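Long-range contact in hypothetical protein PH1789 (Pyrococcus horikoshii, PDB 1WR2), which is of unknown function but belongs to the ATP-grasp family: residues Y207-L213 against D229-K235. Sequence-based numbering, arbitrary orientation.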
# COMPACT_ATOMS: atom_id res chain seq x y z
N TYR A 207 -1.07 -15.95 -9.24
CA TYR A 207 -0.40 -15.75 -7.96
C TYR A 207 -1.23 -15.01 -6.92
O TYR A 207 -1.37 -15.47 -5.78
CB TYR A 207 0.90 -14.97 -8.16
CG TYR A 207 1.97 -15.70 -8.93
CD1 TYR A 207 2.61 -16.81 -8.38
CD2 TYR A 207 2.34 -15.28 -10.21
CE1 TYR A 207 3.60 -17.49 -9.09
CE2 TYR A 207 3.33 -15.95 -10.92
CZ TYR A 207 3.95 -17.05 -10.36
OH TYR A 207 4.93 -17.71 -11.07
N ILE A 208 -1.77 -13.87 -7.32
CA ILE A 208 -2.54 -13.00 -6.44
C ILE A 208 -4.04 -13.29 -6.32
O ILE A 208 -4.76 -13.39 -7.32
CB ILE A 208 -2.35 -11.53 -6.86
CG1 ILE A 208 -0.86 -11.21 -6.90
CG2 ILE A 208 -3.10 -10.59 -5.91
CD1 ILE A 208 -0.53 -9.94 -7.64
N LYS A 209 -4.51 -13.43 -5.08
CA LYS A 209 -5.92 -13.66 -4.81
C LYS A 209 -6.59 -12.29 -4.73
O LYS A 209 -7.59 -12.03 -5.41
CB LYS A 209 -6.08 -14.39 -3.48
CG LYS A 209 -7.52 -14.68 -3.07
CD LYS A 209 -7.54 -15.44 -1.74
CE LYS A 209 -8.96 -15.83 -1.32
NZ LYS A 209 -9.79 -14.63 -1.05
N GLU A 210 -6.03 -11.41 -3.90
CA GLU A 210 -6.56 -10.06 -3.75
C GLU A 210 -5.50 -9.09 -3.26
O GLU A 210 -4.44 -9.49 -2.77
CB GLU A 210 -7.76 -10.06 -2.80
CG GLU A 210 -7.54 -10.79 -1.49
CD GLU A 210 -8.79 -10.86 -0.65
OE1 GLU A 210 -9.83 -11.34 -1.15
OE2 GLU A 210 -8.74 -10.45 0.52
N MET A 211 -5.76 -7.80 -3.42
CA MET A 211 -4.81 -6.80 -2.97
C MET A 211 -5.44 -5.42 -2.98
O MET A 211 -6.58 -5.24 -3.42
CB MET A 211 -3.59 -6.79 -3.90
CG MET A 211 -3.89 -6.23 -5.29
SD MET A 211 -2.54 -6.41 -6.48
CE MET A 211 -1.51 -5.05 -6.05
N ASP A 212 -4.70 -4.45 -2.49
CA ASP A 212 -5.17 -3.08 -2.51
C ASP A 212 -4.00 -2.16 -2.26
O ASP A 212 -2.93 -2.59 -1.84
CB ASP A 212 -6.27 -2.84 -1.48
CG ASP A 212 -5.80 -3.01 -0.06
OD1 ASP A 212 -4.83 -2.34 0.34
OD2 ASP A 212 -6.42 -3.83 0.65
N LEU A 213 -4.22 -0.90 -2.59
CA LEU A 213 -3.25 0.15 -2.39
C LEU A 213 -4.11 1.05 -1.53
O LEU A 213 -5.07 1.64 -2.02
CB LEU A 213 -2.91 0.85 -3.70
CG LEU A 213 -2.59 0.05 -4.97
CD1 LEU A 213 -1.90 0.99 -5.93
CD2 LEU A 213 -1.72 -1.15 -4.68
N ASP A 229 0.42 2.68 1.74
CA ASP A 229 0.43 1.34 2.33
C ASP A 229 -0.18 0.42 1.27
O ASP A 229 -0.84 0.90 0.35
CB ASP A 229 -0.42 1.30 3.60
CG ASP A 229 -0.07 0.13 4.50
OD1 ASP A 229 0.41 -0.91 4.00
OD2 ASP A 229 -0.28 0.23 5.73
N SER A 230 0.05 -0.87 1.41
CA SER A 230 -0.48 -1.84 0.45
C SER A 230 -0.51 -3.24 1.06
O SER A 230 0.31 -3.58 1.92
CB SER A 230 0.38 -1.87 -0.81
OG SER A 230 -0.05 -2.89 -1.71
N ARG A 231 -1.47 -4.04 0.61
CA ARG A 231 -1.56 -5.41 1.09
C ARG A 231 -1.80 -6.32 -0.10
O ARG A 231 -2.54 -5.97 -1.03
CB ARG A 231 -2.70 -5.56 2.11
CG ARG A 231 -4.09 -5.45 1.53
CD ARG A 231 -5.11 -5.97 2.52
NE ARG A 231 -6.00 -6.95 1.91
CZ ARG A 231 -6.40 -8.07 2.51
NH1 ARG A 231 -5.99 -8.35 3.74
NH2 ARG A 231 -7.22 -8.91 1.88
N ILE A 232 -1.14 -7.47 -0.09
CA ILE A 232 -1.28 -8.44 -1.15
C ILE A 232 -1.48 -9.81 -0.51
O ILE A 232 -0.71 -10.22 0.36
CB ILE A 232 -0.03 -8.49 -2.07
CG1 ILE A 232 0.15 -7.14 -2.78
CG2 ILE A 232 -0.16 -9.60 -3.09
CD1 ILE A 232 1.38 -7.08 -3.68
N ILE A 233 -2.54 -10.50 -0.93
CA ILE A 233 -2.84 -11.85 -0.44
C ILE A 233 -2.62 -12.80 -1.61
O ILE A 233 -3.24 -12.65 -2.67
CB ILE A 233 -4.31 -11.98 0.03
CG1 ILE A 233 -4.59 -10.99 1.16
CG2 ILE A 233 -4.57 -13.42 0.48
CD1 ILE A 233 -3.63 -11.08 2.33
N LEU A 234 -1.72 -13.76 -1.42
CA LEU A 234 -1.39 -14.71 -2.46
C LEU A 234 -2.22 -15.99 -2.41
O LEU A 234 -2.79 -16.34 -1.37
CB LEU A 234 0.10 -15.06 -2.38
CG LEU A 234 1.08 -13.89 -2.52
CD1 LEU A 234 2.49 -14.37 -2.18
CD2 LEU A 234 1.02 -13.33 -3.94
N LYS A 235 -2.28 -16.67 -3.55
CA LYS A 235 -3.00 -17.92 -3.67
C LYS A 235 -2.00 -19.04 -3.44
O LYS A 235 -0.87 -18.99 -3.92
CB LYS A 235 -3.62 -18.05 -5.07
CG LYS A 235 -4.81 -17.13 -5.29
CD LYS A 235 -4.87 -16.56 -6.70
CE LYS A 235 -5.37 -17.56 -7.71
NZ LYS A 235 -5.70 -16.86 -8.98
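A classic beta bulge marks the antiparallel hairpin of strands 208-218 and 225-234 in the six-stranded sheet of this ATP-grasp domain: two residues, K209 and E210, stand opposite the single residue I233. I233 O accepts both of their amides, K209 N at 2.8 Å within the carbonyl plane and E210 N at 3.3 Å tilted from it. Beyond the bulge I233 N returns a nearly straight bond to E210 O, and the D212-R231 pair continues the ladder. At the bulged end K235 N reaches Y207 O at 2.7 Å, while K235 CD lies 3.2 Å from I208 O and its CG against K209 CB; its ammonium goes on to E128 and the carbonyl of K205. M211, L213, S230 and I232 line the buried face, where M211 CB meets I232 CG1 at 3.9 Å and helices 22-30 and 187-203 pack over them. I208 CG1 touches I232 CG2 and L234 CD2, and I208 packs on L200. The other face carries E210, D212, R231 and I233. R231 bends at its third torsion, and its guanidinium passes over I233 CG1 to bring NH2 within 2.6 Å of E210 OE2, the two planes turned 58° apart. The D212 carboxylate lies nearly parallel to the guanidinium (17° between planes); OD2, near its edge, rests against R231 CG and reaches NE only at 3.4 Å, a salt bridge without a hydrogen bond. Two carboxylates would thus share the arginine's charge and limit its rotation. K209 joins this network from the bulge, NZ bonding weakly to E210 OE1. S230 OG, anti to its own amide nitrogen (chi1 175°), donates to D212 O at 2.9 Å, giving that carbonyl a second donor beside R231 N.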